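Local coordinates for protein endosialidase (Enterobacteria phage phi92, PDB 4HIZ) that hydrolyses alpha-2,8 and alpha-2,9 linkages inside polysialic acid, as a trimeric phage endosialidase with a sialidase-fold beta-propeller, at residues D88-Y93 and S476-D481; Y98-A103 and V114-S119; C351-D356 and L399-V404; W483-F488 and S519-I524. All blocks are in the same frame, centred on the assembly; numbering follows the deposited sequence.

Contact 1 of 4, residues D88-Y93 and S476-D481; sequences DKTFVY and SVCVKD. With NA (sodium ion), chain B; EDO (1,2-ethanediol), chain L; EDO (1,2-ethanediol), chain R.
Ser476 OG is the polar centre between the 88-93 and 476-481 segments, held by three hydrogen bonds. It donates to Asp88 OD1 over 2.6 Å, meeting that oxygen nearly along its C-O axis, and accepts from Thr90 OG1 at 2.8 Å and from Thr90 N at 3.1 Å. A chi1 of 66° brings Thr90 OG1 round to the serine hydroxyl, beside the bond from the threonine's own amide. The other carboxylate oxygen, Asp88 OD2, forms a salt bridge with Lys353 and a hydrogen bond with Ser294, which leaves the buried aspartate engaged at both oxygens.

Metal coordination supplies a second kind of link. A sodium ion is bound by Thr90 O and Val477 O, each 2.7 Å from the metal, and by a water, so that one carbonyl from each segment shares the cation.

Farther along, the contact turns apolar. Val92 CG2 lies 3.9 Å from Cys478 SG, and the valine crosses the Lys480 side chain at about a right angle, CG1 against CB. Val92 CG2 also packs on the opposite backbone, 3.3 Å from Val479 O. Across the gap between the backbones, a 1,2-ethanediol, probably from the crystallisation liquor, accepts from Val92 N through O1 at 2.9 Å and from Val479 N through O2. Lys480 NZ pairs with Asp122 and Asp481 and also bonds Tyr433 of the second subunit.

The two strands run roughly parallel (27°) without direct backbone bonds, as expected of innermost strands in adjacent blades of a beta-propeller, here joined by a sodium site.

Contact 2 of 4, residues Y98-A103 and V114-S119; sequences YAPFMA and VAWVKS
The Trp116 indole and the Tyr98 ring meet edge to face: Tyr98 CD2 stands over one face of the indole, and Trp116 CD2 lies in the plane of the tyrosine ring at its edge. The Tyr98 ring and the six-membered ring of Trp116 have centroids 4.8 Å apart and planes inclined at 65°. Pro100 CG sits at the indole edge. On the opposite side of the sheet, the Phe101 ring carries Ala115 CB over one face, offset toward the rim, in a CH-pi contact 4.2 Å from the ring centroid; Ala99 O and Val117 N lie in plane at its edge. A chi1 of 67° turns Phe101 CG toward strand 114-119, from where the ring reaches Ala115 CB.

The two strands form a beta hairpin within a propeller blade, its second and third strands. Hydrogen-bonded pairs join Ala99 to Val117 and Phe101 to Ala115, the shortest bond being Ala99 N to Val117 O at 2.8 Å. In the non-hydrogen-bonded pair of Pro100 and Trp116 the CA atoms are only 3.8 Å apart, and Pro100 CA makes a CA-H...O contact with Ala115 O at 3.1 Å.

Lys118 runs alongside Tyr98, with CD 3.5 Å from Tyr98 CE2. A water joins Tyr98 OH to Lys118 NZ, which is also salt-bridged to Asp511 of the second subunit. Trp116 NE1 bonds Glu130, and the Tyr98 ring stacks on Phe91.

Contact 3 of 4, residues C351-D356 and L399-V404; sequences CIKYYD and LPFAKV
Tyr355 CG is anti to its carbonyl carbon (chi1 -66°) and Phe401 CG lies between its backbone N and carbonyl carbon (chi1 64°), rotations that start each ring across the gap between segments 351-356 and 399-404. Lys403 passes over the Tyr355 ring, the two chains running in opposing senses. Lys403 CB comes to 3.5 Å from the centroid of that ring, over its centre in a CH-pi contact, and Lys403 N donates to Tyr355 OH at 3.1 Å, nearly straight at 165°. A water joins Lys403 NZ to Asp356 OD2, and the same ammonium bonds Gly405 O.

Phe401 reaches back the other way: its CE2 is 3.7 Å from Lys353 CB, and Cys351 O lies in plane at the ring edge. Cys351 SG packs on Pro400, 3.5 Å from its CA. Lys353 NZ, charge-paired with Asp88, donates to Ile352 O at 2.8 Å and to a water that also accepts from Phe401 N.

These are the roughly parallel innermost strands of neighbouring propeller blades. With no backbone-to-backbone bond between the segments, this link between blades rests on side-chain packing, one phenol-amide bond and bridging waters.

Contact 4 of 4, residues W483-F488 and S519-I524; sequences WLYYIF and SYRLKI
Trp483 and Arg521 form a cation-pi stack on an antiparallel strand pair, the second and third strands of a propeller blade. The guanidinium lies flat on the indole, the centres 3.8 Å apart and the planes at 10°. The arginine chain is extended until chi3 bends it (78°) and sets NE above the middle of the indole; CD, one atom back, makes a CH-pi contact 3.8 Å from the centroid of the five-membered ring. Arg521 thus covers the tryptophan with both its aliphatic and its charged part. The same side chain runs alongside Tyr485, whose CE2 is 3.5 Å from Arg521 CG, and Ser519 OG lies in plane at the edge of the tyrosine ring, 3.5 Å from CD2. The guanidinium is further held by Asp533 in a salt bridge and by Asp122 O, the carbonyl that also bonds Tyr485 OH.

Three strands of this blade come from the end of the propeller sequence, while strand 71-75, from its beginning, pairs with strand 516-523 as the outermost strand, consistent with the Velcro-like closure of beta-propellers. Within the pair, Leu484 and Leu522 exchange two backbone hydrogen bonds, as do Tyr486 and Tyr520; Leu522 N to Leu484 O spans 2.8 Å.

The opposite face, that of Leu484, Tyr486, Tyr520 and Leu522, packs on the neighbouring blade, where Tyr486 stacks on Phe411 and bonds Thr413. Past the strand end, Ile524 CG2 rests 3.7 Å from Leu484 CB. Lys523 bears on Trp483 with its CB, while its NZ forms a salt bridge to Asp42 of the second subunit.

How the contacts relate
Contacts 2 and 4 lie within blades, where paired backbones do much of the holding; contacts 1 and 3 join inner strands of neighbouring blades and rely on side chains, waters or sodium instead. Contact 1 is the hub. Its strand 91-93 pairs with 96-104 of contact 2, its strand 473-480 pairs with 483-490 of contact 4, and Val477 packs on Pro400 and Ala402 of contact 3. Contact 2 is wholly buried near the centre of the chain. Contact 1 is buried around the sodium and becomes partly exposed at Val92 and Val479, as contacts 3 and 4 do at Tyr355, Lys403, Trp483 and Arg521. Contacts 2 and 3 do not touch. Lysines of contacts 1, 2 and 4 also reach a second subunit.

Contact 1 of 4, residues D88-Y93 and S476-D481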
# COMPACT_ATOMS: atom_id res chain seq x y z
N ASP A 88 -28.88 2.44 2.95
CA ASP A 88 -29.10 2.72 1.53
C ASP A 88 -28.68 4.18 1.38
O ASP A 88 -29.53 5.09 1.51
CB ASP A 88 -30.57 2.51 1.12
CG ASP A 88 -30.81 2.82 -0.35
OD1 ASP A 88 -29.81 2.86 -1.13
OD2 ASP A 88 -31.99 3.03 -0.75
N LYS A 89 -27.39 4.41 1.16
CA LYS A 89 -26.75 5.71 1.35
C LYS A 89 -25.99 6.23 0.15
O LYS A 89 -25.47 7.35 0.21
CB LYS A 89 -25.72 5.62 2.51
CG LYS A 89 -26.37 5.30 3.88
CD LYS A 89 -25.33 5.31 5.00
CE LYS A 89 -24.41 4.03 4.93
NZ LYS A 89 -25.18 2.77 5.46
N THR A 90 -25.85 5.43 -0.91
CA THR A 90 -25.01 5.91 -2.02
C THR A 90 -25.58 7.12 -2.75
O THR A 90 -26.80 7.33 -2.78
CB THR A 90 -24.70 4.80 -3.05
OG1 THR A 90 -25.89 4.39 -3.72
CG2 THR A 90 -23.98 3.61 -2.39
N PHE A 91 -24.70 7.91 -3.36
CA PHE A 91 -25.14 9.05 -4.16
C PHE A 91 -24.00 9.51 -5.05
O PHE A 91 -22.83 9.13 -4.84
CB PHE A 91 -25.67 10.19 -3.23
CG PHE A 91 -24.62 10.77 -2.32
CD1 PHE A 91 -23.78 11.82 -2.75
CD2 PHE A 91 -24.44 10.27 -1.03
CE1 PHE A 91 -22.81 12.34 -1.89
CE2 PHE A 91 -23.47 10.80 -0.16
CZ PHE A 91 -22.64 11.84 -0.59
N VAL A 92 -24.35 10.27 -6.08
CA VAL A 92 -23.38 10.88 -6.99
C VAL A 92 -23.56 12.40 -6.90
O VAL A 92 -24.70 12.92 -6.94
CB VAL A 92 -23.61 10.38 -8.43
CG1 VAL A 92 -22.60 11.03 -9.42
CG2 VAL A 92 -23.50 8.82 -8.48
N TYR A 93 -22.45 13.10 -6.70
CA TYR A 93 -22.51 14.56 -6.61
C TYR A 93 -21.29 15.16 -7.30
O TYR A 93 -20.15 14.75 -7.00
CB TYR A 93 -22.57 15.02 -5.15
CG TYR A 93 -22.77 16.53 -5.01
CD1 TYR A 93 -24.06 17.09 -5.11
CD2 TYR A 93 -21.68 17.37 -4.73
CE1 TYR A 93 -24.21 18.47 -4.98
CE2 TYR A 93 -21.82 18.75 -4.60
CZ TYR A 93 -23.08 19.29 -4.73
OH TYR A 93 -23.24 20.66 -4.55
N SER A 476 -26.90 -0.78 -2.05
CA SER A 476 -27.48 0.52 -2.41
C SER A 476 -27.22 0.75 -3.89
O SER A 476 -26.23 0.22 -4.45
CB SER A 476 -26.77 1.56 -1.55
OG SER A 476 -27.29 2.86 -1.78
N VAL A 477 -28.10 1.52 -4.55
CA VAL A 477 -27.94 1.77 -5.99
C VAL A 477 -27.85 3.25 -6.27
O VAL A 477 -28.64 4.05 -5.73
CB VAL A 477 -29.15 1.18 -6.78
CG1 VAL A 477 -29.17 1.66 -8.27
CG2 VAL A 477 -29.11 -0.40 -6.66
N CYS A 478 -26.92 3.63 -7.15
CA CYS A 478 -26.92 5.01 -7.62
C CYS A 478 -26.55 5.04 -9.10
O CYS A 478 -26.19 4.01 -9.69
CB CYS A 478 -25.93 5.88 -6.80
SG CYS A 478 -24.20 5.28 -6.92
N VAL A 479 -26.64 6.22 -9.73
CA VAL A 479 -26.42 6.31 -11.17
C VAL A 479 -25.58 7.51 -11.48
O VAL A 479 -25.77 8.59 -10.89
CB VAL A 479 -27.80 6.46 -11.90
CG1 VAL A 479 -27.65 6.83 -13.39
CG2 VAL A 479 -28.59 5.15 -11.78
N LYS A 480 -24.65 7.35 -12.42
CA LYS A 480 -23.92 8.50 -12.96
C LYS A 480 -23.90 8.40 -14.47
O LYS A 480 -23.33 7.49 -15.02
CB LYS A 480 -22.49 8.60 -12.42
CG LYS A 480 -21.72 9.82 -13.04
CD LYS A 480 -20.28 9.93 -12.55
CE LYS A 480 -19.54 11.09 -13.25
NZ LYS A 480 -19.37 10.81 -14.68
N ASP A 481 -24.57 9.34 -15.14
CA ASP A 481 -24.63 9.35 -16.60
C ASP A 481 -25.08 8.00 -17.14
O ASP A 481 -26.14 7.48 -16.75
CB ASP A 481 -23.27 9.83 -17.19
CG ASP A 481 -22.90 11.25 -16.71
OD1 ASP A 481 -23.73 12.17 -16.91
OD2 ASP A 481 -21.81 11.46 -16.11
NA NA B . -28.77 6.32 -4.31
C1 EDO L . -27.37 10.41 -7.91
O1 EDO L . -27.25 10.31 -6.49
C2 EDO L . -28.39 9.43 -8.50
O2 EDO L . -28.10 8.12 -8.06
C1 EDO R . -23.17 13.82 -12.03
O1 EDO R . -22.59 14.70 -11.07
C2 EDO R . -22.21 13.52 -13.17
O2 EDO R . -22.97 13.31 -14.35
O HOH W 1 -30.42 2.93 -3.65
O HOH W 2 -30.22 8.65 -5.08

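Contact 2 of 4, residues Y98-A103 and V114-S119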
# COMPACT_ATOMS: atom_id res chain seq x y z
N TYR A 98 -20.11 8.50 -4.40
CA TYR A 98 -19.91 8.30 -2.97
C TYR A 98 -20.56 7.01 -2.52
O TYR A 98 -21.75 6.75 -2.80
CB TYR A 98 -20.53 9.44 -2.15
CG TYR A 98 -19.83 10.79 -2.37
CD1 TYR A 98 -20.08 11.57 -3.52
CD2 TYR A 98 -18.97 11.29 -1.40
CE1 TYR A 98 -19.47 12.79 -3.68
CE2 TYR A 98 -18.33 12.52 -1.57
CZ TYR A 98 -18.60 13.27 -2.70
OH TYR A 98 -17.97 14.47 -2.84
N ALA A 99 -19.79 6.19 -1.82
CA ALA A 99 -20.29 4.94 -1.24
C ALA A 99 -20.09 4.97 0.29
O ALA A 99 -19.05 4.50 0.83
CB ALA A 99 -19.53 3.70 -1.86
N PRO A 100 -21.08 5.52 1.01
CA PRO A 100 -20.99 5.52 2.46
C PRO A 100 -21.35 4.14 3.00
O PRO A 100 -22.08 3.39 2.34
CB PRO A 100 -22.08 6.54 2.89
CG PRO A 100 -22.39 7.32 1.59
CD PRO A 100 -22.27 6.24 0.53
N PHE A 101 -20.79 3.80 4.15
CA PHE A 101 -20.95 2.45 4.73
C PHE A 101 -20.54 2.56 6.19
O PHE A 101 -20.34 3.68 6.71
CB PHE A 101 -20.06 1.43 3.96
CG PHE A 101 -18.58 1.65 4.12
CD1 PHE A 101 -17.90 2.66 3.37
CD2 PHE A 101 -17.84 0.84 4.98
CE1 PHE A 101 -16.51 2.84 3.50
CE2 PHE A 101 -16.45 1.01 5.13
CZ PHE A 101 -15.78 2.01 4.38
N MET A 102 -20.48 1.44 6.93
CA MET A 102 -19.98 1.49 8.29
C MET A 102 -18.78 0.54 8.41
O MET A 102 -18.81 -0.58 7.86
CB MET A 102 -21.12 1.11 9.28
CG MET A 102 -22.18 2.29 9.33
SD MET A 102 -23.54 1.78 10.41
CE MET A 102 -24.48 0.70 9.34
N ALA A 103 -17.72 1.04 9.04
CA ALA A 103 -16.48 0.30 9.25
C ALA A 103 -16.41 -0.04 10.72
O ALA A 103 -16.24 0.85 11.56
CB ALA A 103 -15.27 1.20 8.86
N VAL A 114 -19.18 5.60 10.91
CA VAL A 114 -19.83 5.82 9.61
C VAL A 114 -18.75 6.39 8.70
O VAL A 114 -17.99 7.23 9.13
CB VAL A 114 -21.01 6.80 9.77
CG1 VAL A 114 -21.69 7.03 8.41
CG2 VAL A 114 -22.02 6.21 10.80
N ALA A 115 -18.65 5.90 7.48
CA ALA A 115 -17.49 6.25 6.63
C ALA A 115 -17.92 6.32 5.19
O ALA A 115 -19.04 5.97 4.86
CB ALA A 115 -16.45 5.10 6.79
N TRP A 116 -17.04 6.74 4.30
CA TRP A 116 -17.31 6.49 2.89
C TRP A 116 -16.02 6.22 2.15
O TRP A 116 -14.93 6.53 2.64
CB TRP A 116 -18.09 7.63 2.21
CG TRP A 116 -17.45 9.04 2.19
CD1 TRP A 116 -16.10 9.37 2.09
CD2 TRP A 116 -18.16 10.28 2.21
NE1 TRP A 116 -15.95 10.75 2.06
CE2 TRP A 116 -17.20 11.33 2.17
CE3 TRP A 116 -19.53 10.60 2.31
CZ2 TRP A 116 -17.58 12.67 2.19
CZ3 TRP A 116 -19.90 11.94 2.33
CH2 TRP A 116 -18.93 12.95 2.28
N VAL A 117 -16.18 5.59 0.99
CA VAL A 117 -15.13 5.64 -0.04
C VAL A 117 -15.74 6.28 -1.27
O VAL A 117 -16.99 6.33 -1.43
CB VAL A 117 -14.51 4.24 -0.41
CG1 VAL A 117 -13.73 3.66 0.80
CG2 VAL A 117 -15.62 3.26 -0.89
N LYS A 118 -14.89 6.80 -2.16
CA LYS A 118 -15.38 7.61 -3.28
C LYS A 118 -14.65 7.20 -4.54
O LYS A 118 -13.50 6.72 -4.47
CB LYS A 118 -15.05 9.10 -3.05
CG LYS A 118 -15.47 9.63 -1.67
CD LYS A 118 -15.15 11.15 -1.56
CE LYS A 118 -13.64 11.41 -1.65
NZ LYS A 118 -13.28 12.82 -1.16
N SER A 119 -15.28 7.40 -5.70
CA SER A 119 -14.59 7.20 -6.98
C SER A 119 -14.66 8.45 -7.81
O SER A 119 -15.75 8.96 -8.07
CB SER A 119 -15.21 6.05 -7.80
OG SER A 119 -14.47 5.94 -9.03
O HOH W 3 -15.20 14.66 -2.24

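Contact 3 of 4, residues C351-D356 and L399-V404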
# COMPACT_ATOMS: atom_id res chain seq x y z
N CYS A 351 -36.45 0.67 0.67
CA CYS A 351 -35.64 1.54 -0.19
C CYS A 351 -36.65 2.43 -0.86
O CYS A 351 -37.68 1.95 -1.37
CB CYS A 351 -34.89 0.73 -1.24
SG CYS A 351 -33.52 -0.24 -0.53
N ILE A 352 -36.39 3.73 -0.86
CA ILE A 352 -37.35 4.66 -1.44
C ILE A 352 -36.68 5.61 -2.43
O ILE A 352 -35.57 6.09 -2.17
CB ILE A 352 -38.09 5.51 -0.37
CG1 ILE A 352 -37.10 6.21 0.57
CG2 ILE A 352 -39.02 4.62 0.44
CD1 ILE A 352 -37.79 7.21 1.56
N LYS A 353 -37.34 5.86 -3.56
CA LYS A 353 -36.81 6.80 -4.56
C LYS A 353 -37.96 7.54 -5.22
O LYS A 353 -38.95 6.93 -5.62
CB LYS A 353 -35.97 6.09 -5.62
CG LYS A 353 -34.64 5.48 -5.07
CD LYS A 353 -33.68 6.59 -4.62
CE LYS A 353 -32.45 6.04 -3.84
NZ LYS A 353 -32.92 5.29 -2.56
N TYR A 354 -37.81 8.84 -5.34
CA TYR A 354 -38.82 9.69 -6.00
C TYR A 354 -38.36 10.04 -7.40
O TYR A 354 -37.23 10.53 -7.59
CB TYR A 354 -38.99 10.94 -5.15
CG TYR A 354 -40.02 11.93 -5.62
CD1 TYR A 354 -41.36 11.77 -5.29
CD2 TYR A 354 -39.64 13.07 -6.32
CE1 TYR A 354 -42.32 12.73 -5.69
CE2 TYR A 354 -40.58 14.01 -6.71
CZ TYR A 354 -41.90 13.82 -6.39
OH TYR A 354 -42.84 14.79 -6.78
N TYR A 355 -39.24 9.81 -8.38
CA TYR A 355 -38.96 10.23 -9.76
C TYR A 355 -40.21 10.81 -10.38
O TYR A 355 -41.26 10.15 -10.42
CB TYR A 355 -38.60 9.02 -10.62
CG TYR A 355 -37.33 8.34 -10.25
CD1 TYR A 355 -36.12 8.80 -10.75
CD2 TYR A 355 -37.33 7.22 -9.43
CE1 TYR A 355 -34.92 8.15 -10.45
CE2 TYR A 355 -36.15 6.57 -9.12
CZ TYR A 355 -34.95 7.05 -9.63
OH TYR A 355 -33.77 6.41 -9.35
N ASP A 356 -40.11 12.05 -10.87
CA ASP A 356 -41.19 12.63 -11.66
C ASP A 356 -42.54 12.54 -10.96
O ASP A 356 -43.54 12.16 -11.57
CB ASP A 356 -41.28 11.94 -13.00
CG ASP A 356 -40.03 12.13 -13.82
OD1 ASP A 356 -39.39 13.21 -13.69
OD2 ASP A 356 -39.65 11.21 -14.60
N LEU A 399 -33.85 -4.27 -1.19
CA LEU A 399 -33.96 -4.30 -2.65
C LEU A 399 -33.77 -2.89 -3.21
O LEU A 399 -34.73 -2.23 -3.63
CB LEU A 399 -35.31 -4.85 -3.10
CG LEU A 399 -35.58 -6.34 -2.78
CD1 LEU A 399 -36.97 -6.75 -3.34
CD2 LEU A 399 -34.51 -7.23 -3.39
N PRO A 400 -32.53 -2.40 -3.21
CA PRO A 400 -32.29 -1.05 -3.74
C PRO A 400 -32.44 -1.02 -5.25
O PRO A 400 -32.35 -2.06 -5.96
CB PRO A 400 -30.85 -0.73 -3.29
CG PRO A 400 -30.20 -2.12 -3.34
CD PRO A 400 -31.29 -3.05 -2.74
N PHE A 401 -32.69 0.17 -5.78
CA PHE A 401 -33.08 0.24 -7.18
C PHE A 401 -32.88 1.64 -7.71
O PHE A 401 -32.75 2.60 -6.93
CB PHE A 401 -34.56 -0.17 -7.36
CG PHE A 401 -35.52 0.77 -6.68
CD1 PHE A 401 -35.87 0.57 -5.34
CD2 PHE A 401 -36.09 1.85 -7.38
CE1 PHE A 401 -36.77 1.44 -4.69
CE2 PHE A 401 -37.00 2.71 -6.72
CZ PHE A 401 -37.32 2.51 -5.39
N ALA A 402 -32.86 1.76 -9.03
CA ALA A 402 -33.01 3.07 -9.67
C ALA A 402 -33.99 2.96 -10.83
O ALA A 402 -34.19 1.86 -11.37
CB ALA A 402 -31.62 3.52 -10.23
N LYS A 403 -34.58 4.09 -11.24
CA LYS A 403 -35.46 4.11 -12.41
C LYS A 403 -34.66 4.63 -13.60
O LYS A 403 -34.03 5.69 -13.52
CB LYS A 403 -36.68 5.03 -12.19
CG LYS A 403 -37.66 4.98 -13.34
CD LYS A 403 -38.98 5.69 -12.93
CE LYS A 403 -40.01 5.59 -14.02
NZ LYS A 403 -39.63 6.51 -15.16
N VAL A 404 -34.66 3.87 -14.69
CA VAL A 404 -33.98 4.30 -15.91
C VAL A 404 -35.01 4.14 -17.02
O VAL A 404 -35.42 3.03 -17.33
CB VAL A 404 -32.74 3.43 -16.21
CG1 VAL A 404 -32.04 3.91 -17.49
CG2 VAL A 404 -31.75 3.47 -15.05
O HOH W 4 -33.10 2.62 -3.93
O HOH W 5 -38.29 8.82 -14.26

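Contact 4 of 4, residues W483-F488 and S519-I524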
# COMPACT_ATOMS: atom_id res chain seq x y z
N TRP A 483 -23.95 4.98 -16.57
CA TRP A 483 -23.65 3.82 -15.75
C TRP A 483 -24.51 3.79 -14.49
O TRP A 483 -24.74 4.82 -13.84
CB TRP A 483 -22.18 3.88 -15.29
CG TRP A 483 -21.11 3.70 -16.31
CD1 TRP A 483 -20.18 4.64 -16.69
CD2 TRP A 483 -20.80 2.50 -17.02
NE1 TRP A 483 -19.30 4.07 -17.60
CE2 TRP A 483 -19.68 2.77 -17.84
CE3 TRP A 483 -21.40 1.23 -17.08
CZ2 TRP A 483 -19.11 1.80 -18.68
CZ3 TRP A 483 -20.84 0.25 -17.92
CH2 TRP A 483 -19.71 0.55 -18.71
N LEU A 484 -24.99 2.60 -14.15
CA LEU A 484 -25.71 2.39 -12.89
C LEU A 484 -24.78 1.54 -11.98
O LEU A 484 -24.05 0.70 -12.49
CB LEU A 484 -27.01 1.63 -13.21
CG LEU A 484 -27.80 1.14 -11.99
CD1 LEU A 484 -29.33 1.11 -12.33
CD2 LEU A 484 -27.35 -0.25 -11.51
N TYR A 485 -24.80 1.79 -10.68
CA TYR A 485 -23.94 1.09 -9.72
C TYR A 485 -24.80 0.44 -8.64
O TYR A 485 -25.57 1.12 -7.96
CB TYR A 485 -22.98 2.06 -9.03
CG TYR A 485 -22.15 2.82 -10.05
CD1 TYR A 485 -22.64 3.99 -10.65
CD2 TYR A 485 -20.87 2.39 -10.41
CE1 TYR A 485 -21.92 4.69 -11.61
CE2 TYR A 485 -20.14 3.10 -11.35
CZ TYR A 485 -20.66 4.23 -11.93
OH TYR A 485 -19.91 4.92 -12.90
N TYR A 486 -24.65 -0.88 -8.50
CA TYR A 486 -25.18 -1.56 -7.30
C TYR A 486 -23.97 -1.79 -6.42
O TYR A 486 -23.05 -2.54 -6.81
CB TYR A 486 -25.85 -2.87 -7.69
CG TYR A 486 -26.23 -3.81 -6.52
CD1 TYR A 486 -26.88 -3.33 -5.40
CD2 TYR A 486 -25.91 -5.18 -6.56
CE1 TYR A 486 -27.27 -4.16 -4.37
CE2 TYR A 486 -26.27 -6.04 -5.53
CZ TYR A 486 -26.95 -5.51 -4.43
OH TYR A 486 -27.31 -6.35 -3.40
N ILE A 487 -23.94 -1.16 -5.26
CA ILE A 487 -22.74 -1.17 -4.43
C ILE A 487 -23.14 -1.86 -3.15
O ILE A 487 -24.10 -1.45 -2.47
CB ILE A 487 -22.23 0.27 -4.16
CG1 ILE A 487 -22.08 1.00 -5.50
CG2 ILE A 487 -20.88 0.25 -3.37
CD1 ILE A 487 -21.44 2.40 -5.38
N PHE A 488 -22.42 -2.92 -2.80
CA PHE A 488 -22.97 -3.88 -1.85
C PHE A 488 -21.88 -4.75 -1.25
O PHE A 488 -20.72 -4.65 -1.65
CB PHE A 488 -24.04 -4.76 -2.52
CG PHE A 488 -23.48 -5.70 -3.57
CD1 PHE A 488 -23.02 -5.21 -4.79
CD2 PHE A 488 -23.41 -7.07 -3.33
CE1 PHE A 488 -22.50 -6.06 -5.77
CE2 PHE A 488 -22.91 -7.93 -4.30
CZ PHE A 488 -22.45 -7.42 -5.53
N SER A 519 -18.74 -3.13 -6.30
CA SER A 519 -19.62 -2.33 -7.15
C SER A 519 -19.87 -3.05 -8.47
O SER A 519 -18.91 -3.41 -9.19
CB SER A 519 -18.93 -1.00 -7.42
OG SER A 519 -19.63 -0.25 -8.41
N TYR A 520 -21.15 -3.31 -8.76
CA TYR A 520 -21.51 -3.87 -10.05
C TYR A 520 -21.93 -2.69 -10.92
O TYR A 520 -22.95 -2.01 -10.63
CB TYR A 520 -22.68 -4.85 -9.90
CG TYR A 520 -23.07 -5.51 -11.19
CD1 TYR A 520 -22.38 -6.64 -11.67
CD2 TYR A 520 -24.13 -5.02 -11.95
CE1 TYR A 520 -22.76 -7.26 -12.88
CE2 TYR A 520 -24.52 -5.63 -13.14
CZ TYR A 520 -23.85 -6.74 -13.59
OH TYR A 520 -24.29 -7.32 -14.78
N ARG A 521 -21.14 -2.41 -11.96
CA ARG A 521 -21.36 -1.22 -12.79
C ARG A 521 -21.98 -1.70 -14.11
O ARG A 521 -21.37 -2.50 -14.85
CB ARG A 521 -20.02 -0.52 -13.07
CG ARG A 521 -20.23 0.74 -13.91
CD ARG A 521 -18.89 1.49 -14.20
NE ARG A 521 -18.10 0.87 -15.27
CZ ARG A 521 -17.06 1.48 -15.84
NH1 ARG A 521 -16.64 2.65 -15.37
NH2 ARG A 521 -16.39 0.90 -16.84
N LEU A 522 -23.20 -1.23 -14.35
CA LEU A 522 -24.05 -1.70 -15.44
C LEU A 522 -24.32 -0.59 -16.46
O LEU A 522 -24.79 0.52 -16.10
CB LEU A 522 -25.41 -2.21 -14.88
CG LEU A 522 -26.43 -2.62 -15.96
CD1 LEU A 522 -25.97 -3.86 -16.71
CD2 LEU A 522 -27.79 -2.93 -15.28
N LYS A 523 -24.05 -0.86 -17.74
CA LYS A 523 -24.36 0.11 -18.81
C LYS A 523 -25.87 0.29 -18.97
O LYS A 523 -26.61 -0.68 -19.13
CB LYS A 523 -23.73 -0.39 -20.12
CG LYS A 523 -24.12 0.38 -21.38
CD LYS A 523 -23.23 -0.12 -22.53
CE LYS A 523 -23.49 0.61 -23.83
NZ LYS A 523 -24.91 0.50 -24.22
N ILE A 524 -26.33 1.55 -18.93
CA ILE A 524 -27.76 1.81 -18.99
C ILE A 524 -28.17 2.79 -20.11
O ILE A 524 -29.36 3.06 -20.29
CB ILE A 524 -28.34 2.35 -17.62
CG1 ILE A 524 -27.54 3.59 -17.18
CG2 ILE A 524 -28.41 1.19 -16.57
CD1 ILE A 524 -28.13 4.38 -16.05